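Local coordinates for protein COG0546: Predicted phosphatases (Streptococcus pneumoniae, PDB 2AH5) that is of unknown function but, as a haloacid dehalogenase-like family member, is predicted to act as a phosphatase, at residues Met1-Leu15 against Leu96-Lys108. Residues are numbered along the deposited sequence; the frame is centred on the assembly and turned at random.
Sequences MTSITAIFFDLDGTL and LSSSYPLYITTTK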
loop_
_atom_site.group_PDB
_atom_site.type_symbol
_atom_site.label_atom_id
_atom_site.label_comp_id
_atom_site.label_asym_id
_atom_site.label_seq_id
_atom_site.Cartn_x
_atom_site.Cartn_y
_atom_site.Cartn_z
HETATM N N MSE A 1 6.774 -16.802 13.516
HETATM C CA MSE A 1 5.899 -17.328 12.427
HETATM C C MSE A 1 4.726 -18.124 12.990
HETATM O O MSE A 1 3.587 -17.904 12.600
HETATM C CB MSE A 1 6.698 -18.182 11.414
HETATM C CG MSE A 1 5.934 -19.377 10.754
HETATM SE SE MSE A 1 7.200 -20.773 10.184
HETATM C CE MSE A 1 5.880 -22.298 9.892
ATOM N N THR A 2 5.017 -19.043 13.909
ATOM C CA THR A 2 4.057 -20.088 14.285
ATOM C C THR A 2 2.721 -19.556 14.834
ATOM O O THR A 2 1.679 -20.163 14.615
ATOM C CB THR A 2 4.693 -21.156 15.223
ATOM O OG1 THR A 2 5.135 -20.533 16.434
ATOM C CG2 THR A 2 5.903 -21.824 14.539
ATOM N N SER A 3 2.727 -18.413 15.511
ATOM C CA SER A 3 1.450 -17.884 15.994
ATOM C C SER A 3 0.662 -17.142 14.900
ATOM O O SER A 3 -0.520 -16.862 15.071
ATOM C CB SER A 3 1.624 -17.022 17.248
ATOM O OG SER A 3 1.976 -15.702 16.892
ATOM N N ILE A 4 1.310 -16.838 13.775
ATOM C CA ILE A 4 0.609 -16.143 12.680
ATOM C C ILE A 4 -0.420 -17.094 12.073
ATOM O O ILE A 4 -0.104 -18.248 11.736
ATOM C CB ILE A 4 1.580 -15.629 11.579
ATOM C CG1 ILE A 4 2.505 -14.537 12.132
ATOM C CG2 ILE A 4 0.809 -15.105 10.351
ATOM C CD1 ILE A 4 3.767 -14.370 11.343
ATOM N N THR A 5 -1.657 -16.614 11.966
ATOM C CA THR A 5 -2.725 -17.339 11.264
ATOM C C THR A 5 -3.328 -16.562 10.078
ATOM O O THR A 5 -4.151 -17.106 9.332
ATOM C CB THR A 5 -3.891 -17.745 12.194
ATOM O OG1 THR A 5 -4.575 -16.571 12.652
ATOM C CG2 THR A 5 -3.406 -18.559 13.400
ATOM N N ALA A 6 -2.916 -15.308 9.906
ATOM C CA ALA A 6 -3.501 -14.421 8.902
ATOM C C ALA A 6 -2.420 -13.475 8.384
ATOM O O ALA A 6 -1.556 -13.023 9.146
ATOM C CB ALA A 6 -4.635 -13.637 9.497
ATOM N N ILE A 7 -2.462 -13.210 7.090
ATOM C CA ILE A 7 -1.452 -12.376 6.451
ATOM C C ILE A 7 -2.102 -11.150 5.794
ATOM O O ILE A 7 -3.049 -11.293 5.001
ATOM C CB ILE A 7 -0.627 -13.167 5.407
ATOM C CG1 ILE A 7 0.010 -14.427 6.034
ATOM C CG2 ILE A 7 0.423 -12.248 4.789
ATOM C CD1 ILE A 7 0.901 -15.236 5.054
ATOM N N PHE A 8 -1.623 -9.952 6.170
ATOM C CA PHE A 8 -2.123 -8.675 5.631
ATOM C C PHE A 8 -1.117 -8.131 4.603
ATOM O O PHE A 8 0.088 -8.158 4.848
ATOM C CB PHE A 8 -2.267 -7.611 6.741
ATOM C CG PHE A 8 -3.265 -7.954 7.825
ATOM C CD1 PHE A 8 -4.154 -9.027 7.694
ATOM C CD2 PHE A 8 -3.350 -7.137 8.963
ATOM C CE1 PHE A 8 -5.095 -9.311 8.700
ATOM C CE2 PHE A 8 -4.302 -7.404 9.969
ATOM C CZ PHE A 8 -5.160 -8.487 9.846
ATOM N N PHE A 9 -1.618 -7.556 3.515
ATOM C CA PHE A 9 -0.762 -6.995 2.485
ATOM C C PHE A 9 -1.097 -5.525 2.257
ATOM O O PHE A 9 -2.283 -5.178 2.195
ATOM C CB PHE A 9 -1.021 -7.707 1.179
ATOM C CG PHE A 9 -0.464 -9.084 1.123
ATOM C CD1 PHE A 9 -1.202 -10.143 1.604
ATOM C CD2 PHE A 9 0.783 -9.307 0.573
ATOM C CE1 PHE A 9 -0.694 -11.436 1.534
ATOM C CE2 PHE A 9 1.296 -10.617 0.479
ATOM C CZ PHE A 9 0.549 -11.657 0.974
ATOM N N ASP A 10 -0.082 -4.665 2.141
ATOM C CA ASP A 10 -0.280 -3.340 1.511
ATOM C C ASP A 10 -0.544 -3.624 0.008
ATOM O O ASP A 10 -0.234 -4.706 -0.477
ATOM C CB ASP A 10 0.965 -2.430 1.683
ATOM C CG ASP A 10 0.636 -0.923 1.536
ATOM O OD1 ASP A 10 -0.500 -0.554 1.150
ATOM O OD2 ASP A 10 1.529 -0.083 1.813
ATOM N N LEU A 11 -1.113 -2.667 -0.717
ATOM C CA LEU A 11 -1.528 -2.866 -2.121
ATOM C C LEU A 11 -0.505 -2.200 -3.016
ATOM O O LEU A 11 0.352 -2.869 -3.548
ATOM C CB LEU A 11 -2.930 -2.279 -2.379
ATOM C CG LEU A 11 -3.545 -2.497 -3.768
ATOM C CD1 LEU A 11 -3.567 -3.978 -4.151
ATOM C CD2 LEU A 11 -4.978 -1.919 -3.793
ATOM N N ASP A 12 -0.606 -0.878 -3.172
ATOM C CA ASP A 12 0.366 -0.096 -3.944
ATOM C C ASP A 12 1.763 -0.264 -3.384
ATOM O O ASP A 12 1.955 -0.198 -2.182
ATOM C CB ASP A 12 0.026 1.392 -3.882
ATOM C CG ASP A 12 -1.325 1.681 -4.398
ATOM O OD1 ASP A 12 -1.449 1.807 -5.617
ATOM O OD2 ASP A 12 -2.281 1.744 -3.590
ATOM N N GLY A 13 2.738 -0.482 -4.251
ATOM C CA GLY A 13 4.126 -0.571 -3.832
ATOM C C GLY A 13 4.523 -1.901 -3.236
ATOM O O GLY A 13 5.683 -2.117 -2.952
ATOM N N THR A 14 3.556 -2.798 -3.058
ATOM C CA THR A 14 3.830 -4.120 -2.505
ATOM C C THR A 14 3.342 -5.208 -3.480
ATOM O O THR A 14 4.151 -5.924 -4.081
ATOM C CB THR A 14 3.163 -4.254 -1.106
ATOM O OG1 THR A 14 3.782 -3.336 -0.197
ATOM C CG2 THR A 14 3.292 -5.660 -0.573
ATOM N N LEU A 15 2.028 -5.302 -3.665
ATOM C CA LEU A 15 1.452 -6.212 -4.656
ATOM C C LEU A 15 1.487 -5.579 -6.048
ATOM O O LEU A 15 1.765 -6.253 -7.055
ATOM C CB LEU A 15 0.005 -6.570 -4.278
ATOM C CG LEU A 15 -0.172 -7.248 -2.919
ATOM C CD1 LEU A 15 -1.629 -7.295 -2.496
ATOM C CD2 LEU A 15 0.429 -8.652 -2.948
ATOM N N LEU A 96 0.991 -18.581 -0.678
ATOM C CA LEU A 96 0.540 -18.210 0.679
ATOM C C LEU A 96 -0.948 -18.506 0.894
ATOM O O LEU A 96 -1.308 -19.045 1.939
ATOM C CB LEU A 96 0.842 -16.739 1.000
ATOM C CG LEU A 96 2.289 -16.370 1.311
ATOM C CD1 LEU A 96 2.427 -14.836 1.409
ATOM C CD2 LEU A 96 2.791 -17.007 2.602
ATOM N N SER A 97 -1.778 -18.207 -0.109
ATOM C CA SER A 97 -3.242 -18.397 -0.001
ATOM C C SER A 97 -3.643 -19.849 0.218
ATOM O O SER A 97 -4.716 -20.119 0.784
ATOM C CB SER A 97 -3.951 -17.845 -1.232
ATOM O OG SER A 97 -3.675 -18.661 -2.348
ATOM N N SER A 98 -2.788 -20.783 -0.215
ATOM C CA SER A 98 -3.034 -22.196 0.032
ATOM C C SER A 98 -2.791 -22.622 1.490
ATOM O O SER A 98 -3.187 -23.717 1.872
ATOM C CB SER A 98 -2.280 -23.088 -0.973
ATOM O OG SER A 98 -0.883 -23.066 -0.756
ATOM N N SER A 99 -2.185 -21.757 2.313
ATOM C CA SER A 99 -1.932 -22.066 3.725
ATOM C C SER A 99 -2.491 -21.037 4.717
ATOM O O SER A 99 -2.574 -21.302 5.922
ATOM C CB SER A 99 -0.419 -22.210 3.983
ATOM O OG SER A 99 0.137 -23.250 3.188
ATOM N N TYR A 100 -2.854 -19.855 4.220
ATOM C CA TYR A 100 -3.340 -18.775 5.089
ATOM C C TYR A 100 -4.455 -17.982 4.429
ATOM O O TYR A 100 -4.441 -17.801 3.222
ATOM C CB TYR A 100 -2.217 -17.749 5.344
ATOM C CG TYR A 100 -1.006 -18.269 6.074
ATOM C CD1 TYR A 100 -0.960 -18.252 7.457
ATOM C CD2 TYR A 100 0.095 -18.764 5.369
ATOM C CE1 TYR A 100 0.167 -18.724 8.157
ATOM C CE2 TYR A 100 1.217 -19.232 6.036
ATOM C CZ TYR A 100 1.237 -19.212 7.448
ATOM O OH TYR A 100 2.336 -19.676 8.149
ATOM N N PRO A 101 -5.390 -17.452 5.244
ATOM C CA PRO A 101 -6.319 -16.450 4.755
ATOM C C PRO A 101 -5.481 -15.175 4.566
ATOM O O PRO A 101 -4.651 -14.881 5.429
ATOM C CB PRO A 101 -7.318 -16.297 5.914
ATOM C CG PRO A 101 -6.531 -16.630 7.146
ATOM C CD PRO A 101 -5.555 -17.721 6.690
ATOM N N LEU A 102 -5.665 -14.491 3.442
ATOM C CA LEU A 102 -4.973 -13.252 3.100
ATOM C C LEU A 102 -5.934 -12.075 3.049
ATOM O O LEU A 102 -7.105 -12.239 2.605
ATOM C CB LEU A 102 -4.355 -13.368 1.712
ATOM C CG LEU A 102 -3.545 -14.618 1.385
ATOM C CD1 LEU A 102 -3.002 -14.529 -0.020
ATOM C CD2 LEU A 102 -2.432 -14.844 2.419
ATOM N N TYR A 103 -5.442 -10.904 3.463
ATOM C CA TYR A 103 -6.249 -9.670 3.480
ATOM C C TYR A 103 -5.442 -8.530 2.901
ATOM O O TYR A 103 -4.204 -8.456 3.087
ATOM C CB TYR A 103 -6.657 -9.312 4.921
ATOM C CG TYR A 103 -7.407 -10.442 5.561
ATOM C CD1 TYR A 103 -8.775 -10.591 5.333
ATOM C CD2 TYR A 103 -6.734 -11.417 6.308
ATOM C CE1 TYR A 103 -9.477 -11.654 5.880
ATOM C CE2 TYR A 103 -7.441 -12.487 6.892
ATOM C CZ TYR A 103 -8.807 -12.590 6.656
ATOM O OH TYR A 103 -9.520 -13.627 7.199
ATOM N N ILE A 104 -6.120 -7.640 2.184
ATOM C CA ILE A 104 -5.484 -6.370 1.896
ATOM C C ILE A 104 -5.846 -5.342 2.979
ATOM O O ILE A 104 -7.029 -5.199 3.359
ATOM C CB ILE A 104 -5.861 -5.868 0.491
ATOM C CG1 ILE A 104 -5.152 -6.735 -0.551
ATOM C CG2 ILE A 104 -5.473 -4.420 0.309
ATOM C CD1 ILE A 104 -5.795 -6.679 -1.923
ATOM N N THR A 105 -4.818 -4.609 3.421
ATOM C CA THR A 105 -4.944 -3.466 4.368
ATOM C C THR A 105 -4.214 -2.242 3.791
ATOM O O THR A 105 -2.986 -2.171 3.823
ATOM C CB THR A 105 -4.372 -3.796 5.755
ATOM O OG1 THR A 105 -3.026 -4.288 5.621
ATOM C CG2 THR A 105 -5.206 -4.804 6.440
ATOM N N THR A 106 -4.974 -1.318 3.201
ATOM C CA THR A 106 -4.388 -0.209 2.466
ATOM C C THR A 106 -5.014 1.116 2.922
ATOM O O THR A 106 -6.098 1.124 3.491
ATOM C CB THR A 106 -4.612 -0.377 0.926
ATOM O OG1 THR A 106 -3.977 0.708 0.221
ATOM C CG2 THR A 106 -6.136 -0.442 0.581
ATOM N N THR A 107 -4.335 2.235 2.659
ATOM C CA THR A 107 -4.972 3.527 2.913
ATOM C C THR A 107 -5.531 4.118 1.620
ATOM O O THR A 107 -6.063 5.218 1.645
ATOM C CB THR A 107 -4.059 4.530 3.621
ATOM O OG1 THR A 107 -2.830 4.622 2.901
ATOM C CG2 THR A 107 -3.796 4.102 5.063
ATOM N N LYS A 108 -5.427 3.394 0.500
ATOM C CA LYS A 108 -6.312 3.649 -0.658
ATOM C C LYS A 108 -7.763 3.458 -0.188
ATOM O O LYS A 108 -8.015 2.633 0.703
ATOM C CB LYS A 108 -6.030 2.658 -1.798
ATOM C CG LYS A 108 -6.382 3.145 -3.194
ATOM C CD LYS A 108 -5.446 2.512 -4.218
ATOM C CE LYS A 108 -5.029 3.562 -5.262
ATOM N NZ LYS A 108 -3.660 3.349 -5.803
HETATM O O HOH W 1 2.297 -19.421 10.910
HETATM O O HOH W 2 -1.514 1.781 2.065
HETATM O O HOH W 3 -1.794 0.838 -1.145
#
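With CG1 set beside the backbone N (chi1 -55°) and an extended chi2, Ile7 lays CD1 over one face of the Tyr100 ring, 4.0 Å from its centroid. The same methyl abuts Leu96 CD2, so helix 89-97 is packed against the sheet. On that side Phe9 turns its ring edge to Leu102 CD2, while its CZ meets Leu96 CD1 at 3.7 Å. On the other face the Phe8 and Tyr103 rings meet obliquely, Phe8 CE1 3.6 Å from Tyr103 CD2 and the planes at 87°, and Thr105 CG2 makes an off-centre CH-pi contact with the Phe8 ring. Between these two layers the strands run parallel: Ile7 N bonds to Pro101 O, Tyr103 N to Ile7 O, Phe9 N to Tyr103 O, and Thr105 N to Phe9 O. Beyond the strands' C-terminal ends, Lys108 NZ reaches Asp12 OD1 at 2.7 Å in a salt bridge. A water joins Asp10 OD1, Asp12 OD2 and Thr106 OG1, the last of which accepts from Lys108 N in an ST turn. A central parallel strand running into a DxDx(T/V) loop, here Asp10, Asp12 and Thr14, beside a neighbouring strand that turns a corner, is characteristic of the Rossmann-like HAD core and its probable active site.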